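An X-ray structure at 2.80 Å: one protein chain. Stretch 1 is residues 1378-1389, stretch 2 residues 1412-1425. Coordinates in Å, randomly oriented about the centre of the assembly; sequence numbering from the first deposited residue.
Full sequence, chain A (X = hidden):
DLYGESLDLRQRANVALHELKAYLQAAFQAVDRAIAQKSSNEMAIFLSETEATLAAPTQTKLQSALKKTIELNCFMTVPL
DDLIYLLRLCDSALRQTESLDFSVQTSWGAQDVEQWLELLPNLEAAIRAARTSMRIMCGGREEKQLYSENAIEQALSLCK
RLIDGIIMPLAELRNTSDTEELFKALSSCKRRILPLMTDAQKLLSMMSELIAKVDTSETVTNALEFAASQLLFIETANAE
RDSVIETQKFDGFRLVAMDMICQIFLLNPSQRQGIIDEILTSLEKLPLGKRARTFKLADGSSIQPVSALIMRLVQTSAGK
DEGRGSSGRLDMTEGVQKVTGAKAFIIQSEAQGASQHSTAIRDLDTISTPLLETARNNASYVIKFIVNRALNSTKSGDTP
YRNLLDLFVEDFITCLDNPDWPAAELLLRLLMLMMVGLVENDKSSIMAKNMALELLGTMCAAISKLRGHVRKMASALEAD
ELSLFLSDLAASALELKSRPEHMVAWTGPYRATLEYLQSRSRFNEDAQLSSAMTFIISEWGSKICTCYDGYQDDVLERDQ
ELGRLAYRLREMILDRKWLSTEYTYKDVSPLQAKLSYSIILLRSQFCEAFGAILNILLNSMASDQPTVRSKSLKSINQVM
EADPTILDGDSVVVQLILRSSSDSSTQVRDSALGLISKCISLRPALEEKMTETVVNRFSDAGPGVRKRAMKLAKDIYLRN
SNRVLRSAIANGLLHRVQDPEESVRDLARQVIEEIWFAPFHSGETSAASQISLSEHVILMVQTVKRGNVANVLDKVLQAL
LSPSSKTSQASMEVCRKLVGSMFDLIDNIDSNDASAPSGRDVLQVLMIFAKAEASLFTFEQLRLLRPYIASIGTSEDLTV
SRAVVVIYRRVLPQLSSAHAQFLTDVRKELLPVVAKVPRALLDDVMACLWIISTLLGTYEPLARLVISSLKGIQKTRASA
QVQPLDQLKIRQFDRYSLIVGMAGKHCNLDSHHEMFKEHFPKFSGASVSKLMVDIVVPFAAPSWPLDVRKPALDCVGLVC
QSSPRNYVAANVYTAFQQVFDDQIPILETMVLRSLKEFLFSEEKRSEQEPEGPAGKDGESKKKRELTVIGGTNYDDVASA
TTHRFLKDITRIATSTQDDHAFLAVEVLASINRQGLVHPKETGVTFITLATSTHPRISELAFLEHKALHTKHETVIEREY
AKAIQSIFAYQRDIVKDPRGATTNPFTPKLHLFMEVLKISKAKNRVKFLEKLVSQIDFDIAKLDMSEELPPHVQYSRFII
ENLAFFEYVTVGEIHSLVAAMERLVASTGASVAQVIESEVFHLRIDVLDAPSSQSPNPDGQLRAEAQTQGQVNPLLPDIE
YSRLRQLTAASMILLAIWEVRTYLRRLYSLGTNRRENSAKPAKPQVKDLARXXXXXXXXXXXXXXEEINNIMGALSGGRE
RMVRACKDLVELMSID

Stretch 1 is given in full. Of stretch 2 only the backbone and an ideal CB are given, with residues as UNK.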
# COMPACT_ATOMS: atom_id res chain seq x y z
N TRP A 1378 29.22 -7.58 -32.31
CA TRP A 1378 28.02 -7.19 -33.03
C TRP A 1378 26.76 -7.67 -32.32
O TRP A 1378 25.73 -6.98 -32.37
CB TRP A 1378 28.06 -7.74 -34.46
CG TRP A 1378 26.93 -7.24 -35.29
CD1 TRP A 1378 25.75 -7.88 -35.54
CD2 TRP A 1378 26.86 -5.98 -35.98
NE1 TRP A 1378 24.95 -7.10 -36.35
CE2 TRP A 1378 25.62 -5.93 -36.63
CE3 TRP A 1378 27.74 -4.90 -36.11
CZ2 TRP A 1378 25.22 -4.84 -37.41
CZ3 TRP A 1378 27.35 -3.82 -36.88
CH2 TRP A 1378 26.10 -3.80 -37.51
N GLU A 1379 26.81 -8.83 -31.67
CA GLU A 1379 25.66 -9.30 -30.90
C GLU A 1379 25.29 -8.29 -29.83
O GLU A 1379 24.14 -7.84 -29.75
CB GLU A 1379 25.97 -10.66 -30.29
CG GLU A 1379 24.81 -11.28 -29.51
CD GLU A 1379 23.61 -11.58 -30.38
OE1 GLU A 1379 23.78 -11.69 -31.62
OE2 GLU A 1379 22.49 -11.70 -29.84
N VAL A 1380 26.26 -7.91 -28.99
CA VAL A 1380 26.00 -6.90 -27.97
C VAL A 1380 25.55 -5.60 -28.62
O VAL A 1380 24.71 -4.88 -28.07
CB VAL A 1380 27.25 -6.69 -27.09
CG1 VAL A 1380 27.04 -5.54 -26.11
CG2 VAL A 1380 27.58 -7.97 -26.33
N ARG A 1381 26.11 -5.28 -29.79
CA ARG A 1381 25.74 -4.05 -30.48
C ARG A 1381 24.25 -4.03 -30.79
O ARG A 1381 23.53 -3.10 -30.41
CB ARG A 1381 26.58 -3.90 -31.75
CG ARG A 1381 26.19 -2.72 -32.63
CD ARG A 1381 25.24 -3.13 -33.74
NE ARG A 1381 24.93 -2.02 -34.64
CZ ARG A 1381 23.98 -2.07 -35.58
NH1 ARG A 1381 23.25 -3.16 -35.74
NH2 ARG A 1381 23.76 -1.01 -36.35
N THR A 1382 23.77 -5.05 -31.50
CA THR A 1382 22.34 -5.14 -31.79
C THR A 1382 21.52 -5.13 -30.51
O THR A 1382 20.48 -4.48 -30.43
CB THR A 1382 22.05 -6.39 -32.61
OG1 THR A 1382 22.41 -7.56 -31.85
CG2 THR A 1382 22.82 -6.38 -33.92
N TYR A 1383 21.99 -5.86 -29.49
CA TYR A 1383 21.26 -5.89 -28.22
C TYR A 1383 21.10 -4.49 -27.64
O TYR A 1383 20.07 -4.18 -27.05
CB TYR A 1383 21.98 -6.80 -27.23
CG TYR A 1383 21.42 -6.71 -25.83
CD1 TYR A 1383 20.20 -7.30 -25.51
CD2 TYR A 1383 22.10 -6.04 -24.82
CE1 TYR A 1383 19.67 -7.22 -24.23
CE2 TYR A 1383 21.58 -5.96 -23.54
CZ TYR A 1383 20.37 -6.55 -23.25
OH TYR A 1383 19.85 -6.46 -21.98
N LEU A 1384 22.11 -3.64 -27.80
CA LEU A 1384 22.01 -2.27 -27.31
C LEU A 1384 21.10 -1.43 -28.21
O LEU A 1384 20.28 -0.65 -27.71
CB LEU A 1384 23.40 -1.63 -27.22
CG LEU A 1384 24.40 -2.23 -26.23
CD1 LEU A 1384 25.67 -1.38 -26.20
CD2 LEU A 1384 23.81 -2.36 -24.83
N ARG A 1385 21.23 -1.58 -29.53
CA ARG A 1385 20.41 -0.81 -30.45
C ARG A 1385 18.93 -1.07 -30.20
O ARG A 1385 18.11 -0.15 -30.27
CB ARG A 1385 20.78 -1.15 -31.89
CG ARG A 1385 22.24 -0.88 -32.24
CD ARG A 1385 22.51 0.59 -32.46
NE ARG A 1385 22.08 1.04 -33.79
CZ ARG A 1385 22.30 2.25 -34.28
NH1 ARG A 1385 21.87 2.56 -35.50
NH2 ARG A 1385 22.95 3.16 -33.56
N ARG A 1386 18.56 -2.32 -29.91
CA ARG A 1386 17.17 -2.63 -29.62
C ARG A 1386 16.81 -2.36 -28.16
O ARG A 1386 15.65 -2.08 -27.86
CB ARG A 1386 16.87 -4.09 -29.96
CG ARG A 1386 15.42 -4.49 -29.71
CD ARG A 1386 14.80 -5.20 -30.91
NE ARG A 1386 13.36 -5.34 -30.77
CZ ARG A 1386 12.56 -5.86 -31.70
NH1 ARG A 1386 13.05 -6.28 -32.86
NH2 ARG A 1386 11.25 -5.94 -31.48
N LEU A 1387 17.79 -2.42 -27.26
CA LEU A 1387 17.52 -2.20 -25.84
C LEU A 1387 17.22 -0.74 -25.53
O LEU A 1387 16.68 -0.45 -24.45
CB LEU A 1387 18.70 -2.68 -25.00
CG LEU A 1387 18.64 -2.40 -23.49
CD1 LEU A 1387 17.42 -3.07 -22.88
CD2 LEU A 1387 19.91 -2.88 -22.81
N TYR A 1388 17.56 0.18 -26.42
CA TYR A 1388 17.32 1.60 -26.20
C TYR A 1388 16.52 2.20 -27.34
O TYR A 1388 15.29 2.33 -27.24
CB TYR A 1388 18.65 2.35 -26.02
CG TYR A 1388 19.35 2.03 -24.71
CD1 TYR A 1388 20.17 0.92 -24.59
CD2 TYR A 1388 19.19 2.85 -23.61
CE1 TYR A 1388 20.81 0.63 -23.40
CE2 TYR A 1388 19.83 2.57 -22.41
CZ TYR A 1388 20.64 1.46 -22.31
OH TYR A 1388 21.27 1.17 -21.13
N SER A 1389 17.19 2.58 -28.43
CA SER A 1389 16.51 3.16 -29.58
C SER A 1389 17.37 2.95 -30.82
O SER A 1389 18.60 2.89 -30.73
CB SER A 1389 16.23 4.65 -29.37
OG SER A 1389 15.29 4.84 -28.32
N UNK A 1412 19.28 12.03 -21.06
CA UNK A 1412 19.30 10.71 -20.45
C UNK A 1412 18.61 9.69 -21.33
O UNK A 1412 17.74 10.04 -22.15
CB UNK A 1412 18.64 10.75 -19.07
N UNK A 1413 18.96 8.41 -21.19
CA UNK A 1413 18.34 7.36 -22.00
C UNK A 1413 17.16 6.72 -21.28
O UNK A 1413 16.89 6.98 -20.11
CB UNK A 1413 19.37 6.29 -22.36
N UNK A 1414 16.46 5.85 -22.02
CA UNK A 1414 15.33 5.11 -21.49
C UNK A 1414 15.40 3.68 -22.02
O UNK A 1414 15.84 3.44 -23.15
CB UNK A 1414 14.01 5.78 -21.87
N UNK A 1415 14.96 2.74 -21.20
CA UNK A 1415 14.98 1.32 -21.53
C UNK A 1415 13.65 0.89 -22.11
O UNK A 1415 12.59 1.42 -21.77
CB UNK A 1415 15.31 0.48 -20.29
N UNK A 1416 13.70 -0.10 -23.01
CA UNK A 1416 12.49 -0.63 -23.63
C UNK A 1416 11.85 -1.65 -22.69
O UNK A 1416 12.49 -2.23 -21.82
CB UNK A 1416 12.80 -1.26 -24.99
N UNK A 1417 10.54 -1.86 -22.88
CA UNK A 1417 9.75 -2.70 -21.99
C UNK A 1417 10.35 -4.09 -21.83
O UNK A 1417 10.93 -4.41 -20.78
CB UNK A 1417 8.32 -2.81 -22.51
N UNK A 1418 10.21 -4.94 -22.85
CA UNK A 1418 10.59 -6.33 -22.73
C UNK A 1418 11.88 -6.69 -23.46
O UNK A 1418 11.84 -7.37 -24.48
CB UNK A 1418 9.45 -7.21 -23.25
N UNK A 1419 13.01 -6.25 -22.92
CA UNK A 1419 14.32 -6.64 -23.43
C UNK A 1419 15.16 -7.09 -22.25
O UNK A 1419 16.17 -6.47 -21.91
CB UNK A 1419 15.00 -5.50 -24.19
N UNK A 1420 14.74 -8.19 -21.61
CA UNK A 1420 15.36 -8.67 -20.38
C UNK A 1420 16.88 -8.69 -20.49
O UNK A 1420 17.56 -7.90 -19.83
CB UNK A 1420 14.84 -10.07 -20.04
N UNK A 1421 17.42 -9.59 -21.31
CA UNK A 1421 18.85 -9.71 -21.47
C UNK A 1421 19.33 -11.15 -21.41
O UNK A 1421 20.54 -11.41 -21.50
CB UNK A 1421 19.56 -8.88 -20.40
N UNK A 1422 18.40 -12.09 -21.26
CA UNK A 1422 18.78 -13.50 -21.24
C UNK A 1422 19.15 -13.99 -22.63
O UNK A 1422 20.09 -14.79 -22.78
CB UNK A 1422 17.64 -14.35 -20.67
N UNK A 1423 18.44 -13.51 -23.65
CA UNK A 1423 18.73 -13.94 -25.02
C UNK A 1423 20.15 -13.56 -25.42
O UNK A 1423 20.87 -14.36 -26.02
CB UNK A 1423 17.73 -13.33 -26.00
N UNK A 1424 20.57 -12.33 -25.11
CA UNK A 1424 21.90 -11.88 -25.49
C UNK A 1424 22.97 -12.64 -24.72
O UNK A 1424 24.04 -12.96 -25.26
CB UNK A 1424 22.04 -10.38 -25.25
N UNK A 1425 22.71 -12.95 -23.45
CA UNK A 1425 23.66 -13.73 -22.65
C UNK A 1425 23.83 -15.13 -23.23
O UNK A 1425 24.94 -15.54 -23.59
CB UNK A 1425 23.19 -13.82 -21.19

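Stretch 1 is a helix through L1387 that leaves helical geometry at Y1388; stretch 2 passes the end of that helix with extended backbone angles as far as 1416, turns back along it as a loop, and begins a helix of its own at 1422. Position 1412 has nothing of stretch 1 within 5.5 Å of its ideal CB, and its backbone angles, -62/155, suit many residues, proline among them. The residue is P1412, which makes no contact.

At 1413 the CA-to-CB bond points toward stretch 1, and the ideal CB lies 3.7 Å from Y1388 CD2. An aromatic ring beside it favours a compact apolar group, such as alanine, valine or proline. P1413 is found, its CB 3.8 Å from Y1388 CD2.

Position 1414 points away into space free of stretch 1, so polar and apolar side chains are equally acceptable. The deposited V1414 contributes mainly through its backbone: its O lies 3.4 Å from Y1388 CD2.

The bond at 1415 points sideways, with the ideal CB 4.5 Å from L1387 O and L1387 CD1 4.9 Å from it. A long side chain with an aliphatic stem could pass the leucine and carry a polar end beyond it; lysine, arginine or glutamine would serve; methionine could pack on the leucine as well but would bring no polar end. K1415 is fully extended, all four chi angles t, and its CG packs 3.7 Å from L1387 CD1.

Position 1416 points toward the end of the helix, where carbonyls gather: the ideal CB is 4.0 Å from L1387 O and 4.1 Å from R1386 O. The backbone is held here by a weak hydrogen bond from N of 1416 to L1387 O, 3.3 Å. A small or branched side chain fits, and a hydroxyl donor could also be considered. V1416 places CG2 3.3 Å from both R1386 O and L1387 O, and 3.4 Å from Y1388 O, so one methyl lies against three successive carbonyls.

Positions 1417 and 1418 are out of reach of stretch 1 and little constrained by it; a side chain at 1418 would have room. They are Q1417 and G1418.

At 1419 the bond again points toward the helix, with the ideal CB 3.7 Å from L1387 CD1 and 5.0 Å from Y1383 CE1. This apolar niche calls for valine, isoleucine or perhaps leucine. V1419 fills it: CB meets L1387 CD1 at 3.7 Å, and CG1 reaches Y1383 CE1 at 3.7 Å.

Position 1420 points away, leaving the choice wide; it is T1420.

Position 1421 is decisive. Its angles, 133/1, would jam a CB against the preceding carbonyl, and an ideal CB would fall 2.9 Å from Y1383 OH. Only glycine suits, and G1421, the N-cap residue, brings CA to 3.4 Å from Y1383 OH.

Position 1422 points away and 1423 sideways, with nothing of stretch 1 within 5.5 Å of either ideal CB, so polar or charged side chains are as acceptable as any; they are D1422 and K1423, and neither makes contact.

At 1424 the bond points toward Y1383, whose CD1 is 3.6 Å from the ideal CB. A branched aliphatic residue suits. V1424 sets CG1 3.5 Å from the Y1383 ring centroid, over one face in a CH-pi contact, while CG2 lies 4.3 Å from E1379 CG.

Position 1425 points away, and stretch 1 sets no limit on size or character there; W1425 does not touch it.

Stretch 2 1412-1425: PPVKVQGVTGDKVW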
# COMPACT_ATOMS: atom_id res chain seq x y z
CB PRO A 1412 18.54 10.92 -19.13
CG PRO A 1412 18.68 12.37 -18.84
CD PRO A 1412 18.69 13.05 -20.17
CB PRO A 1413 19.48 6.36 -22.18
CG PRO A 1413 20.21 6.44 -20.88
CD PRO A 1413 20.08 7.87 -20.40
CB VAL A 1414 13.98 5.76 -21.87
CG1 VAL A 1414 12.81 5.00 -21.24
CG2 VAL A 1414 13.96 7.23 -21.44
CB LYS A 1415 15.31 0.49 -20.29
CG LYS A 1415 15.37 -1.01 -20.54
CD LYS A 1415 15.75 -1.76 -19.27
CE LYS A 1415 15.63 -3.27 -19.46
NZ LYS A 1415 16.03 -4.02 -18.23
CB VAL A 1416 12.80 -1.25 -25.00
CG1 VAL A 1416 11.52 -1.55 -25.77
CG2 VAL A 1416 13.69 -0.31 -25.82
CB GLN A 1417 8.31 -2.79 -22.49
CG GLN A 1417 7.37 -3.52 -21.55
CD GLN A 1417 5.91 -3.26 -21.85
OE1 GLN A 1417 5.58 -2.60 -22.83
NE2 GLN A 1417 5.03 -3.77 -21.00
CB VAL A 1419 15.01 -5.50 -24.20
CG1 VAL A 1419 16.24 -6.01 -24.93
CG2 VAL A 1419 14.03 -4.84 -25.18
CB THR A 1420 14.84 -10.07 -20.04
OG1 THR A 1420 13.41 -10.07 -20.05
CG2 THR A 1420 15.34 -10.51 -18.67
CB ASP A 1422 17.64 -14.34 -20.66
CG ASP A 1422 17.31 -13.97 -19.23
OD1 ASP A 1422 18.25 -13.74 -18.44
OD2 ASP A 1422 16.11 -13.91 -18.89
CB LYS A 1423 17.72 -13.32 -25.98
CG LYS A 1423 16.28 -13.73 -25.72
CD LYS A 1423 15.32 -13.02 -26.67
CE LYS A 1423 13.89 -13.50 -26.48
NZ LYS A 1423 12.94 -12.82 -27.40
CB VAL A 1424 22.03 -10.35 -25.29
CG1 VAL A 1424 21.80 -9.98 -23.83
CG2 VAL A 1424 23.39 -9.86 -25.76
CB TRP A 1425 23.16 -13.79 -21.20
CG TRP A 1425 24.14 -14.34 -20.22
CD1 TRP A 1425 24.14 -15.59 -19.68
CD2 TRP A 1425 25.26 -13.66 -19.64
NE1 TRP A 1425 25.19 -15.73 -18.80
CE2 TRP A 1425 25.89 -14.56 -18.76
CE3 TRP A 1425 25.79 -12.37 -19.79
CZ2 TRP A 1425 27.03 -14.22 -18.03
CZ3 TRP A 1425 26.92 -12.03 -19.06
CH2 TRP A 1425 27.52 -12.95 -18.19
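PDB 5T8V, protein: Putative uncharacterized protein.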